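Local coordinates for N-terminal acetyltransferase B complex subunit NAT3 (Candida albicans, PDB 5K04), which transfers an acetyl group from acetyl-CoA to protein N-termini, probably as the catalytic GNAT-family subunit of the NatB complex, at residues F31-K45 with A54-L66. Numbering follows the deposited sequence.
Sequences FYSQYLIEWPQLFYK and ASGYMMAKTEGQL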
# COMPACT_ATOMS: atom_id res chain seq x y z
N PHE B 31 -0.85 -8.68 12.27
CA PHE B 31 0.26 -8.68 13.22
C PHE B 31 0.68 -7.25 13.57
O PHE B 31 0.82 -6.89 14.74
CB PHE B 31 1.41 -9.48 12.61
CG PHE B 31 2.55 -9.74 13.54
CD1 PHE B 31 2.44 -10.69 14.55
CD2 PHE B 31 3.76 -9.08 13.37
CE1 PHE B 31 3.51 -10.96 15.40
CE2 PHE B 31 4.85 -9.34 14.22
CZ PHE B 31 4.72 -10.28 15.24
N TYR B 32 0.88 -6.41 12.54
CA TYR B 32 1.15 -4.99 12.76
C TYR B 32 0.06 -4.34 13.58
O TYR B 32 0.34 -3.60 14.53
CB TYR B 32 1.27 -4.28 11.43
CG TYR B 32 2.50 -4.64 10.68
CD1 TYR B 32 3.76 -4.38 11.22
CD2 TYR B 32 2.42 -5.26 9.43
CE1 TYR B 32 4.90 -4.71 10.53
CE2 TYR B 32 3.54 -5.59 8.74
CZ TYR B 32 4.78 -5.32 9.27
OH TYR B 32 5.88 -5.67 8.54
N SER B 33 -1.20 -4.56 13.19
CA SER B 33 -2.31 -3.89 13.86
C SER B 33 -2.46 -4.37 15.31
O SER B 33 -2.87 -3.60 16.18
CB SER B 33 -3.60 -4.13 13.08
OG SER B 33 -3.98 -5.49 13.21
N GLN B 34 -2.13 -5.64 15.56
CA GLN B 34 -2.14 -6.18 16.92
C GLN B 34 -1.18 -5.44 17.83
O GLN B 34 -1.50 -5.13 18.98
CB GLN B 34 -1.80 -7.68 16.90
CG GLN B 34 -1.70 -8.31 18.29
CD GLN B 34 -1.04 -9.70 18.33
OE1 GLN B 34 -0.20 -10.04 17.49
NE2 GLN B 34 -1.42 -10.49 19.32
N TYR B 35 0.04 -5.17 17.34
CA TYR B 35 0.99 -4.41 18.14
C TYR B 35 0.50 -2.99 18.38
O TYR B 35 0.65 -2.45 19.48
CB TYR B 35 2.36 -4.43 17.47
CG TYR B 35 3.12 -5.68 17.82
CD1 TYR B 35 2.65 -6.94 17.43
CD2 TYR B 35 4.30 -5.63 18.55
CE1 TYR B 35 3.35 -8.10 17.75
CE2 TYR B 35 4.99 -6.78 18.88
CZ TYR B 35 4.51 -8.00 18.48
OH TYR B 35 5.19 -9.13 18.82
N LEU B 36 -0.10 -2.37 17.36
CA LEU B 36 -0.67 -1.04 17.54
C LEU B 36 -1.86 -1.06 18.49
O LEU B 36 -2.14 -0.05 19.14
CB LEU B 36 -1.09 -0.45 16.20
CG LEU B 36 0.07 -0.19 15.24
CD1 LEU B 36 -0.47 0.10 13.86
CD2 LEU B 36 0.98 0.94 15.70
N ILE B 37 -2.56 -2.19 18.58
CA ILE B 37 -3.73 -2.26 19.45
C ILE B 37 -3.31 -2.49 20.90
O ILE B 37 -3.78 -1.80 21.81
CB ILE B 37 -4.71 -3.35 18.96
CG1 ILE B 37 -5.53 -2.82 17.77
CG2 ILE B 37 -5.67 -3.80 20.07
CD1 ILE B 37 -6.05 -3.92 16.88
N GLU B 38 -2.38 -3.43 21.12
CA GLU B 38 -2.03 -3.88 22.47
C GLU B 38 -0.89 -3.08 23.10
O GLU B 38 -0.95 -2.76 24.29
CB GLU B 38 -1.70 -5.37 22.44
CG GLU B 38 -2.97 -6.25 22.39
CD GLU B 38 -2.68 -7.73 22.44
OE1 GLU B 38 -1.99 -8.17 23.39
OE2 GLU B 38 -3.15 -8.46 21.54
N TRP B 39 0.14 -2.73 22.33
CA TRP B 39 1.27 -1.94 22.84
C TRP B 39 1.54 -0.79 21.88
O TRP B 39 2.60 -0.73 21.25
CB TRP B 39 2.51 -2.82 23.02
CG TRP B 39 2.17 -4.14 23.62
CD1 TRP B 39 2.02 -4.43 24.94
CD2 TRP B 39 1.90 -5.36 22.90
NE1 TRP B 39 1.66 -5.75 25.10
CE2 TRP B 39 1.59 -6.35 23.86
CE3 TRP B 39 1.89 -5.70 21.54
CZ2 TRP B 39 1.27 -7.67 23.51
CZ3 TRP B 39 1.58 -7.02 21.18
CH2 TRP B 39 1.27 -7.98 22.17
N PRO B 40 0.61 0.16 21.78
CA PRO B 40 0.76 1.23 20.77
C PRO B 40 1.97 2.11 20.96
O PRO B 40 2.49 2.64 19.97
CB PRO B 40 -0.55 2.03 20.91
CG PRO B 40 -1.18 1.60 22.20
CD PRO B 40 -0.68 0.23 22.50
N GLN B 41 2.44 2.31 22.20
CA GLN B 41 3.62 3.15 22.43
C GLN B 41 4.93 2.45 22.06
O GLN B 41 5.96 3.13 21.97
CB GLN B 41 3.67 3.60 23.88
CG GLN B 41 2.54 4.51 24.30
CD GLN B 41 2.78 5.17 25.66
OE1 GLN B 41 3.88 5.63 25.95
NE2 GLN B 41 1.73 5.23 26.48
N LEU B 42 4.91 1.13 21.88
CA LEU B 42 6.11 0.34 21.64
C LEU B 42 6.29 0.04 20.16
O LEU B 42 7.05 -0.85 19.78
CB LEU B 42 6.07 -0.96 22.46
CG LEU B 42 5.76 -0.82 23.97
CD1 LEU B 42 6.12 -2.09 24.75
CD2 LEU B 42 6.45 0.38 24.60
N PHE B 43 5.60 0.79 19.32
CA PHE B 43 5.67 0.67 17.87
C PHE B 43 5.87 2.11 17.37
O PHE B 43 4.91 2.88 17.22
CB PHE B 43 4.42 -0.01 17.30
CG PHE B 43 4.57 -0.52 15.88
CD1 PHE B 43 5.67 -0.16 15.10
CD2 PHE B 43 3.60 -1.34 15.32
CE1 PHE B 43 5.80 -0.62 13.80
CE2 PHE B 43 3.72 -1.81 14.02
CZ PHE B 43 4.83 -1.45 13.26
N TYR B 44 7.12 2.46 17.17
CA TYR B 44 7.49 3.80 16.75
C TYR B 44 8.54 3.70 15.66
O TYR B 44 9.21 2.68 15.47
CB TYR B 44 8.02 4.66 17.92
CG TYR B 44 9.05 3.96 18.76
CD1 TYR B 44 10.41 4.03 18.45
CD2 TYR B 44 8.68 3.23 19.88
CE1 TYR B 44 11.37 3.39 19.25
CE2 TYR B 44 9.63 2.58 20.68
CZ TYR B 44 10.96 2.66 20.36
OH TYR B 44 11.88 2.00 21.14
N LYS B 45 8.67 4.81 14.94
CA LYS B 45 9.50 4.88 13.76
C LYS B 45 10.49 6.02 13.90
O LYS B 45 10.24 7.02 14.59
CB LYS B 45 8.65 5.07 12.49
CG LYS B 45 7.81 6.36 12.50
CD LYS B 45 7.20 6.62 11.12
CE LYS B 45 6.36 7.89 11.10
NZ LYS B 45 5.71 8.02 9.75
N ALA B 54 10.50 7.39 6.66
CA ALA B 54 10.85 6.47 7.73
C ALA B 54 12.22 5.86 7.45
O ALA B 54 12.44 5.25 6.40
CB ALA B 54 9.79 5.38 7.86
N SER B 55 13.15 6.06 8.39
CA SER B 55 14.48 5.49 8.31
C SER B 55 14.60 4.17 9.07
O SER B 55 15.60 3.46 8.90
CB SER B 55 15.49 6.50 8.87
OG SER B 55 15.07 6.96 10.14
N GLY B 56 13.60 3.83 9.89
CA GLY B 56 13.58 2.58 10.63
C GLY B 56 12.40 2.55 11.56
O GLY B 56 11.66 3.53 11.71
N TYR B 57 12.21 1.39 12.20
CA TYR B 57 11.15 1.28 13.20
C TYR B 57 11.49 0.21 14.22
O TYR B 57 12.36 -0.64 14.01
CB TYR B 57 9.78 1.00 12.56
CG TYR B 57 9.67 -0.24 11.68
CD1 TYR B 57 9.40 -1.50 12.21
CD2 TYR B 57 9.81 -0.14 10.30
CE1 TYR B 57 9.29 -2.62 11.40
CE2 TYR B 57 9.71 -1.23 9.47
CZ TYR B 57 9.45 -2.48 10.02
OH TYR B 57 9.35 -3.55 9.16
N MET B 58 10.79 0.30 15.35
CA MET B 58 10.83 -0.64 16.45
C MET B 58 9.42 -1.16 16.73
O MET B 58 8.47 -0.36 16.82
CB MET B 58 11.39 0.00 17.72
CG MET B 58 10.83 -0.61 18.99
SD MET B 58 11.38 -2.28 19.18
CE MET B 58 13.05 -1.87 19.29
N MET B 59 9.28 -2.48 16.79
CA MET B 59 8.07 -3.14 17.27
C MET B 59 8.48 -3.93 18.50
O MET B 59 9.33 -4.82 18.41
CB MET B 59 7.46 -4.08 16.22
CG MET B 59 7.22 -3.46 14.85
SD MET B 59 6.88 -4.67 13.61
CE MET B 59 5.49 -5.31 14.40
N ALA B 60 7.90 -3.57 19.64
CA ALA B 60 8.15 -4.29 20.87
C ALA B 60 6.81 -4.52 21.57
O ALA B 60 5.77 -3.96 21.20
CB ALA B 60 9.13 -3.52 21.78
N LYS B 61 6.84 -5.34 22.62
CA LYS B 61 5.65 -5.66 23.38
C LYS B 61 6.04 -5.92 24.83
O LYS B 61 7.22 -6.03 25.16
CB LYS B 61 4.91 -6.88 22.80
CG LYS B 61 5.79 -8.13 22.65
CD LYS B 61 4.96 -9.41 22.51
CE LYS B 61 5.83 -10.54 22.01
NZ LYS B 61 5.06 -11.80 21.85
N THR B 62 5.02 -6.01 25.69
CA THR B 62 5.21 -6.48 27.06
C THR B 62 4.44 -7.78 27.25
O THR B 62 3.44 -8.03 26.58
CB THR B 62 4.76 -5.45 28.13
OG1 THR B 62 3.36 -5.23 28.03
CG2 THR B 62 5.57 -4.12 28.02
N GLU B 63 4.91 -8.59 28.19
CA GLU B 63 4.50 -9.98 28.32
C GLU B 63 4.67 -10.37 29.78
O GLU B 63 5.67 -10.00 30.40
CB GLU B 63 5.35 -10.90 27.43
CG GLU B 63 4.64 -12.15 26.92
CD GLU B 63 4.99 -12.45 25.45
OE1 GLU B 63 6.18 -12.69 25.14
OE2 GLU B 63 4.06 -12.41 24.61
N GLY B 64 3.68 -11.08 30.32
CA GLY B 64 3.60 -11.37 31.74
C GLY B 64 3.84 -12.84 32.04
O GLY B 64 3.46 -13.72 31.27
N GLN B 65 4.47 -13.09 33.19
CA GLN B 65 4.84 -14.44 33.61
C GLN B 65 4.73 -14.55 35.13
O GLN B 65 4.75 -13.54 35.85
CB GLN B 65 6.27 -14.80 33.17
CG GLN B 65 6.43 -15.15 31.68
CD GLN B 65 7.67 -16.00 31.40
OE1 GLN B 65 7.62 -16.95 30.62
NE2 GLN B 65 8.79 -15.66 32.04
N LEU B 66 4.64 -15.79 35.60
CA LEU B 66 4.45 -16.16 37.02
C LEU B 66 3.58 -15.18 37.82
O LEU B 66 3.40 -15.34 39.03
CB LEU B 66 5.81 -16.34 37.72
CG LEU B 66 6.83 -15.23 37.95
CD1 LEU B 66 6.45 -14.32 39.11
CD2 LEU B 66 8.20 -15.84 38.19
O HOH W 1 3.90 -11.55 19.01
O HOH W 2 3.94 -2.29 19.58
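In the GNAT fold, the antiparallel hairpin of strands 43-48 and 53-65 carries helix 29-38 on one face, and Phe43 and Met59, a non-hydrogen-bonded pair, meet on that face. Met59 CG sits over the Phe43 ring, 3.5 Å from its centroid. The Met59 chain runs extended at chi2 (166°), setting SD at the edge of the Tyr32 ring, 3.7 Å from Tyr32 CE1, a Met-aromatic contact; the bend at chi3 (60°) then turns the methyl CE over one face of Tyr35. On the opposite face of the hairpin, one face of the Tyr44 ring lies over Met58 CB, offset toward the ring's rim, and Met58 CG comes to 3.5 Å from Tyr44 CZ. The backbones of this pair are joined twice, and the bond from Met58 N to Tyr44 O (2.9 Å) is almost straight at 172°. Beyond the helix end the indole of Trp39 is sandwiched, with Lys61 CB 3.4 Å from the centroid of its six-membered ring on one face and Glu38 CB on the other. Lys61 then runs past Tyr35, where a water accepts from NZ and also hydrogen-bonds Tyr35 OH; a salt bridge from NZ to Glu63 OE2 (3.0 Å) anchors the same ammonium. Strand 3-6 flanks strand 43-48, and strand 70-80 lies beyond 53-65. Tyr44 OH hydrogen-bonds Leu93 O of helix 89-96 on the Tyr44 face of the sheet, whereas the outer side of helix 29-38 packs on the partner subunit, Ser33 OG hydrogen-bonding Ser479 OG of that chain.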